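Local coordinates for T-cell surface glycoprotein CD1A1 antigen (PDB 3JVG) that probably presents lipid antigens to T cells, as a chicken member of the MHC class I-like CD1 family, at residues A[45-50]-A[63-68]; A[51-54]-A[60-63]. One frame throughout, in Å; residues are numbered along the deposited sequence.

Interaction 1 of 2, residues A[45-50]-A[63-68]; sequences IRYYRP and VIESSI
Y47 and E65 join the edge strand 45-47 of the MHC-like platform to helix 58-82. The Y47 hydroxyl donates to E65 OE2, with a very short 2.5 Å between OH and OE2. OE2 sits at the ring edge, in the ring plane, but the carboxylate plane is turned 39° from the ring. E65 is extended beyond CG (chi2 -157°), which carries its carboxylate away from the helix to the phenol.

I45 packs beside this bond. Its CD1 lies 3.9 Å from E65 CG, and the two side chains run past each other in opposite directions. The same I45 CD1 meets I68 CG2 at 4.2 Å. I45 CG2 also rests 3.7 Å above one face of the Y47 ring, toward the rim.

Further out, R53 NH1 forms a salt bridge to E65 OE2, and W61 meets the Y47 ring edge-to-face. L38 of strand 33-38 touches I68. An unidentified bound molecule lies near the I68 side chain, which is consistent with a place beside the antigen groove. Within the helix, V63 O is gripped by S67 N and by S67 OG (2.8 Å from V63 O), from opposite faces of its carbonyl plane.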
ATOM      1  N   ILE A  45      17.936   3.307   9.199  1.00 33.40           N
ATOM      2  CA  ILE A  45      16.996   2.284   8.869  1.00 30.42           C
ATOM      3  C   ILE A  45      16.393   1.723  10.121  1.00 30.06           C
ATOM      4  O   ILE A  45      17.085   1.534  11.109  1.00 31.02           O
ATOM      5  CB  ILE A  45      17.627   1.210   8.052  1.00 29.42           C
ATOM      6  CG1 ILE A  45      17.730   1.721   6.611  1.00 32.72           C
ATOM      7  CG2 ILE A  45      16.831  -0.083   8.122  1.00 25.09           C
ATOM      8  CD1 ILE A  45      19.169   2.070   6.148  1.00 33.44           C
ATOM      9  N   ARG A  46      15.094   1.460  10.062  1.00 26.92           N
ATOM     10  CA  ARG A  46      14.342   0.875  11.177  1.00 26.79           C
ATOM     11  C   ARG A  46      13.886  -0.494  10.713  1.00 24.94           C
ATOM     12  O   ARG A  46      13.451  -0.623   9.573  1.00 23.38           O
ATOM     13  CB  ARG A  46      13.097   1.738  11.469  1.00 27.27           C
ATOM     14  CG  ARG A  46      13.425   3.192  11.861  1.00 31.80           C
ATOM     15  CD  ARG A  46      12.148   4.067  12.012  1.00 36.18           C
ATOM     16  N   TYR A  47      13.960  -1.482  11.599  1.00 24.38           N
ATOM     17  CA  TYR A  47      13.655  -2.883  11.308  1.00 25.22           C
ATOM     18  C   TYR A  47      12.435  -3.284  12.064  1.00 25.45           C
ATOM     19  O   TYR A  47      12.378  -3.145  13.270  1.00 27.75           O
ATOM     20  CB  TYR A  47      14.793  -3.802  11.762  1.00 27.37           C
ATOM     21  CG  TYR A  47      16.092  -3.539  11.063  1.00 30.70           C
ATOM     22  CD1 TYR A  47      17.001  -2.606  11.559  1.00 33.25           C
ATOM     23  CD2 TYR A  47      16.409  -4.214   9.880  1.00 34.57           C
ATOM     24  CE1 TYR A  47      18.196  -2.361  10.904  1.00 36.59           C
ATOM     25  CE2 TYR A  47      17.589  -3.962   9.219  1.00 37.82           C
ATOM     26  CZ  TYR A  47      18.474  -3.040   9.742  1.00 38.94           C
ATOM     27  OH  TYR A  47      19.630  -2.792   9.060  1.00 42.75           O
ATOM     28  N   TYR A  48      11.421  -3.756  11.361  1.00 24.08           N
ATOM     29  CA  TYR A  48      10.110  -3.989  11.987  1.00 22.49           C
ATOM     30  C   TYR A  48       9.863  -5.459  12.363  1.00 22.69           C
ATOM     31  O   TYR A  48       8.972  -5.749  13.139  1.00 23.02           O
ATOM     32  CB  TYR A  48       9.008  -3.594  10.999  1.00 21.42           C
ATOM     33  CG  TYR A  48       8.881  -2.111  10.661  1.00 22.62           C
ATOM     34  CD1 TYR A  48       9.420  -1.112  11.497  1.00 24.38           C
ATOM     35  CD2 TYR A  48       8.142  -1.700   9.546  1.00 23.20           C
ATOM     36  CE1 TYR A  48       9.260   0.232  11.217  1.00 22.74           C
ATOM     37  CE2 TYR A  48       7.972  -0.350   9.269  1.00 23.85           C
ATOM     38  CZ  TYR A  48       8.546   0.603  10.106  1.00 24.22           C
ATOM     39  OH  TYR A  48       8.384   1.932   9.829  1.00 25.09           O
ATOM     40  N   ARG A  49      10.587  -6.393  11.744  1.00 21.47           N
ATOM     41  CA  ARG A  49      10.345  -7.820  11.949  1.00 21.91           C
ATOM     42  C   ARG A  49      11.549  -8.440  12.691  1.00 22.60           C
ATOM     43  O   ARG A  49      12.678  -8.184  12.348  1.00 22.38           O
ATOM     44  CB  ARG A  49      10.101  -8.540  10.596  1.00 21.28           C
ATOM     45  CG  ARG A  49       8.895  -8.001   9.725  1.00 20.72           C
ATOM     46  CD  ARG A  49       7.590  -7.852  10.547  1.00 22.12           C
ATOM     47  NE  ARG A  49       7.203  -9.141  11.134  1.00 24.23           N
ATOM     48  CZ  ARG A  49       6.602  -9.292  12.313  1.00 27.57           C
ATOM     49  NH1 ARG A  49       6.333  -8.227  13.032  1.00 27.71           N
ATOM     50  NH2 ARG A  49       6.280 -10.499  12.773  1.00 26.26           N
ATOM     51  N   PRO A  50      11.280  -9.232  13.722  1.00 23.56           N
ATOM     52  CA  PRO A  50      12.325  -9.790  14.546  1.00 24.44           C
ATOM     53  C   PRO A  50      13.215 -10.801  13.834  1.00 24.37           C
ATOM     54  O   PRO A  50      14.337 -10.979  14.249  1.00 25.59           O
ATOM     55  CB  PRO A  50      11.576 -10.475  15.677  1.00 25.52           C
ATOM     56  CG  PRO A  50      10.157 -10.157  15.512  1.00 26.78           C
ATOM     57  CD  PRO A  50       9.925  -9.458  14.251  1.00 24.02           C
ATOM     58  N   VAL A  63      26.693  -3.112   5.104  1.00 23.77           N
ATOM     59  CA  VAL A  63      26.806  -2.847   3.687  1.00 24.04           C
ATOM     60  C   VAL A  63      25.436  -2.457   3.059  1.00 22.48           C
ATOM     61  O   VAL A  63      25.336  -1.530   2.245  1.00 22.10           O
ATOM     62  CB  VAL A  63      27.464  -4.048   2.921  1.00 25.66           C
ATOM     63  CG1 VAL A  63      27.411  -3.822   1.375  1.00 24.47           C
ATOM     64  CG2 VAL A  63      28.891  -4.184   3.351  1.00 26.90           C
ATOM     65  N   ILE A  64      24.386  -3.163   3.457  1.00 21.28           N
ATOM     66  CA  ILE A  64      23.039  -2.862   3.012  1.00 20.21           C
ATOM     67  C   ILE A  64      22.638  -1.441   3.433  1.00 20.57           C
ATOM     68  O   ILE A  64      22.229  -0.654   2.576  1.00 19.55           O
ATOM     69  CB  ILE A  64      22.076  -3.947   3.476  1.00 20.29           C
ATOM     70  CG1 ILE A  64      22.455  -5.279   2.774  1.00 20.12           C
ATOM     71  CG2 ILE A  64      20.649  -3.561   3.209  1.00 19.04           C
ATOM     72  CD1 ILE A  64      21.629  -6.449   3.202  1.00 20.10           C
ATOM     73  N   GLU A  65      22.852  -1.078   4.705  1.00 21.09           N
ATOM     74  CA  GLU A  65      22.498   0.274   5.188  1.00 22.35           C
ATOM     75  C   GLU A  65      23.260   1.364   4.453  1.00 22.78           C
ATOM     76  O   GLU A  65      22.660   2.309   3.920  1.00 22.45           O
ATOM     77  CB  GLU A  65      22.699   0.420   6.700  1.00 22.78           C
ATOM     78  CG  GLU A  65      21.750  -0.462   7.495  1.00 27.14           C
ATOM     79  CD  GLU A  65      21.498  -0.000   8.935  1.00 38.44           C
ATOM     80  OE1 GLU A  65      21.787   1.193   9.288  1.00 45.30           O
ATOM     81  OE2 GLU A  65      20.969  -0.831   9.716  1.00 39.33           O
ATOM     82  N   SER A  66      24.570   1.220   4.395  1.00 22.15           N
ATOM     83  CA  SER A  66      25.402   2.149   3.665  1.00 24.15           C
ATOM     84  C   SER A  66      25.031   2.254   2.178  1.00 23.32           C
ATOM     85  O   SER A  66      25.074   3.345   1.631  1.00 24.42           O
ATOM     86  CB  SER A  66      26.900   1.789   3.862  1.00 25.66           C
ATOM     87  OG  SER A  66      27.737   2.669   3.121  1.00 28.47           O
ATOM     88  N   SER A  67      24.687   1.150   1.511  1.00 22.72           N
ATOM     89  CA  SER A  67      24.231   1.234   0.116  1.00 22.12           C
ATOM     90  C   SER A  67      22.872   1.934  -0.017  1.00 20.88           C
ATOM     91  O   SER A  67      22.683   2.755  -0.908  1.00 19.61           O
ATOM     92  CB  SER A  67      24.161  -0.136  -0.524  1.00 22.19           C
ATOM     93  OG  SER A  67      25.453  -0.747  -0.491  1.00 25.33           O
ATOM     94  N   ILE A  68      21.929   1.628   0.875  1.00 20.26           N
ATOM     95  CA  ILE A  68      20.691   2.387   0.907  1.00 19.62           C
ATOM     96  C   ILE A  68      20.921   3.892   1.078  1.00 20.56           C
ATOM     97  O   ILE A  68      20.379   4.696   0.289  1.00 19.90           O
ATOM     98  CB  ILE A  68      19.688   1.836   1.940  1.00 20.06           C
ATOM     99  CG1 ILE A  68      19.165   0.462   1.475  1.00 19.89           C
ATOM    100  CG2 ILE A  68      18.544   2.779   2.102  1.00 19.46           C
ATOM    101  CD1 ILE A  68      18.333  -0.292   2.579  1.00 19.66           C
TER

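Interaction 2 of 2, residues A[51-54]-A[60-63]; sequences WLRP and DWDV
R53 lays its guanidinium flat on W61. The planes are 10° apart and the group centres 4.5 Å. This cation-pi stack joins the short helix 52-55 to the start of the long helix 58-82 in the MHC-like domain.

The tight part surrounds the indole of W61, a buried residue. R53 CD stands 4.0 Å from the centroid of the five-membered ring, almost straight above it, as a CH-pi contact. R53 bends at chi2 and chi3, which folds the chain across the ring toward W61 CB. W61 NE1 gives a weak hydrogen bond to R53 O, 3.3 Å long and bent to 129°. L52 O lies at the edge of the indole, 3.6 Å from W61 NE1. At the six-membered end, L52 CD1 touches W61 CH2 at 4.3 Å, and F169 of helix 148-172 packs on both residues.

Beyond the stack the contact is looser. R53 is partly exposed and D62 exposed, and D62 OD1 stays 5.2 Å from R53 NH2, too far for contact. K58 NZ brings a like charge near R53 NH2. The firm polar partner of R53 is E65, bound through NH1. The positive charge is thus probably stabilised both by the indole face and by that carboxylate.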
ATOM      1  N   TRP A  51      12.738 -11.465  12.789  1.00 23.86           N
ATOM      2  CA  TRP A  51      13.590 -12.434  12.053  1.00 25.78           C
ATOM      3  C   TRP A  51      14.639 -11.756  11.126  1.00 24.98           C
ATOM      4  O   TRP A  51      15.596 -12.383  10.704  1.00 25.38           O
ATOM      5  CB  TRP A  51      12.716 -13.417  11.274  1.00 26.76           C
ATOM      6  CG  TRP A  51      11.678 -12.714  10.379  1.00 23.48           C
ATOM      7  CD1 TRP A  51      10.367 -12.447  10.679  1.00 23.82           C
ATOM      8  CD2 TRP A  51      11.908 -12.194   9.063  1.00 22.09           C
ATOM      9  NE1 TRP A  51       9.762 -11.792   9.612  1.00 22.18           N
ATOM     10  CE2 TRP A  51      10.697 -11.617   8.620  1.00 22.82           C
ATOM     11  CE3 TRP A  51      13.026 -12.164   8.209  1.00 24.64           C
ATOM     12  CZ2 TRP A  51      10.578 -11.009   7.359  1.00 20.75           C
ATOM     13  CZ3 TRP A  51      12.906 -11.560   6.952  1.00 22.17           C
ATOM     14  CH2 TRP A  51      11.703 -10.993   6.552  1.00 20.93           C
ATOM     15  N   LEU A  52      14.488 -10.462  10.855  1.00 24.14           N
ATOM     16  CA  LEU A  52      15.416  -9.778   9.909  1.00 25.26           C
ATOM     17  C   LEU A  52      16.880  -9.757  10.326  1.00 26.59           C
ATOM     18  O   LEU A  52      17.744 -10.345   9.631  1.00 26.90           O
ATOM     19  CB  LEU A  52      14.978  -8.327   9.699  1.00 25.61           C
ATOM     20  CG  LEU A  52      14.373  -7.631   8.490  1.00 23.91           C
ATOM     21  CD1 LEU A  52      14.316  -8.399   7.153  1.00 23.44           C
ATOM     22  CD2 LEU A  52      13.045  -6.965   8.917  1.00 27.50           C
ATOM     23  N   ARG A  53      17.177  -9.061  11.432  1.00 27.10           N
ATOM     24  CA  ARG A  53      18.577  -8.853  11.850  1.00 28.56           C
ATOM     25  C   ARG A  53      19.380 -10.120  12.023  1.00 28.46           C
ATOM     26  O   ARG A  53      20.496 -10.154  11.602  1.00 29.41           O
ATOM     27  CB  ARG A  53      18.719  -7.962  13.105  1.00 30.54           C
ATOM     28  CG  ARG A  53      18.305  -6.494  12.891  1.00 33.46           C
ATOM     29  CD  ARG A  53      19.207  -5.769  11.854  1.00 41.60           C
ATOM     30  NE  ARG A  53      20.569  -5.551  12.378  1.00 48.43           N
ATOM     31  CZ  ARG A  53      21.400  -4.557  12.042  1.00 48.71           C
ATOM     32  NH1 ARG A  53      21.040  -3.620  11.172  1.00 47.01           N
ATOM     33  NH2 ARG A  53      22.610  -4.504  12.584  1.00 49.03           N
ATOM     34  N   PRO A  54      18.804 -11.195  12.599  1.00 28.99           N
ATOM     35  CA  PRO A  54      19.638 -12.364  12.757  1.00 28.96           C
ATOM     36  C   PRO A  54      19.741 -13.187  11.489  1.00 28.58           C
ATOM     37  O   PRO A  54      20.496 -14.182  11.464  1.00 29.47           O
ATOM     38  CB  PRO A  54      18.891 -13.178  13.838  1.00 31.92           C
ATOM     39  CG  PRO A  54      17.790 -12.244  14.387  1.00 29.51           C
ATOM     40  CD  PRO A  54      17.476 -11.402  13.210  1.00 28.99           C
ATOM     41  N   ASP A  60      27.001  -7.731   6.684  1.00 25.58           N
ATOM     42  CA  ASP A  60      26.045  -7.599   5.587  1.00 24.23           C
ATOM     43  C   ASP A  60      25.041  -6.468   5.792  1.00 23.27           C
ATOM     44  O   ASP A  60      24.875  -5.644   4.890  1.00 22.56           O
ATOM     45  CB  ASP A  60      25.323  -8.925   5.275  1.00 24.00           C
ATOM     46  CG  ASP A  60      26.216  -9.895   4.500  1.00 28.00           C
ATOM     47  OD1 ASP A  60      25.866 -11.085   4.406  1.00 31.78           O
ATOM     48  OD2 ASP A  60      27.303  -9.466   4.030  1.00 32.04           O
ATOM     49  N   TRP A  61      24.396  -6.427   6.971  1.00 23.40           N
ATOM     50  CA  TRP A  61      23.577  -5.275   7.331  1.00 22.84           C
ATOM     51  C   TRP A  61      24.271  -3.913   7.148  1.00 23.08           C
ATOM     52  O   TRP A  61      23.668  -2.995   6.533  1.00 22.76           O
ATOM     53  CB  TRP A  61      22.882  -5.413   8.697  1.00 23.23           C
ATOM     54  CG  TRP A  61      21.773  -6.400   8.607  1.00 22.66           C
ATOM     55  CD1 TRP A  61      21.694  -7.605   9.267  1.00 24.13           C
ATOM     56  CD2 TRP A  61      20.598  -6.319   7.770  1.00 22.91           C
ATOM     57  NE1 TRP A  61      20.563  -8.263   8.897  1.00 24.55           N
ATOM     58  CE2 TRP A  61      19.867  -7.502   7.980  1.00 24.93           C
ATOM     59  CE3 TRP A  61      20.111  -5.368   6.838  1.00 21.50           C
ATOM     60  CZ2 TRP A  61      18.653  -7.757   7.317  1.00 23.37           C
ATOM     61  CZ3 TRP A  61      18.910  -5.602   6.198  1.00 22.66           C
ATOM     62  CH2 TRP A  61      18.195  -6.792   6.422  1.00 25.69           C
ATOM     63  N   ASP A  62      25.502  -3.781   7.644  1.00 24.29           N
ATOM     64  CA  ASP A  62      26.262  -2.562   7.463  1.00 24.78           C
ATOM     65  C   ASP A  62      26.383  -2.146   5.980  1.00 24.09           C
ATOM     66  O   ASP A  62      26.302  -0.948   5.665  1.00 23.84           O
ATOM     67  CB  ASP A  62      27.671  -2.686   7.974  1.00 26.32           C
ATOM     68  CG  ASP A  62      27.768  -2.925   9.503  1.00 28.24           C
ATOM     69  OD1 ASP A  62      26.849  -2.659  10.289  1.00 27.30           O
ATOM     70  OD2 ASP A  62      28.838  -3.384   9.892  1.00 28.77           O
ATOM     71  N   VAL A  63      26.693  -3.112   5.104  1.00 23.77           N
ATOM     72  CA  VAL A  63      26.806  -2.847   3.687  1.00 24.04           C
ATOM     73  C   VAL A  63      25.436  -2.457   3.059  1.00 22.48           C
ATOM     74  O   VAL A  63      25.336  -1.530   2.245  1.00 22.10           O
ATOM     75  CB  VAL A  63      27.464  -4.048   2.921  1.00 25.66           C
ATOM     76  CG1 VAL A  63      27.411  -3.822   1.375  1.00 24.47           C
ATOM     77  CG2 VAL A  63      28.891  -4.184   3.351  1.00 26.90           C
TER

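From the N terminus, the chain leaves strand 45-47 and runs through a loop into helix 52-55. It then turns into helix 58-82. Interaction 1 closes the wider loop, with 12 residues between its segments. Interaction 2 closes a smaller one, with five residues between its segments. It nests within the first without crossing it, and the two meet at V63, which both use. Their centres are about 7 Å apart, and they touch where Y47 CD2 packs 4.2 Å from L52 CG. Interaction 1 ties the sheet edge to the long helix. Interaction 2 ties the short helix to the same long helix, on the side that meets helix 148-172.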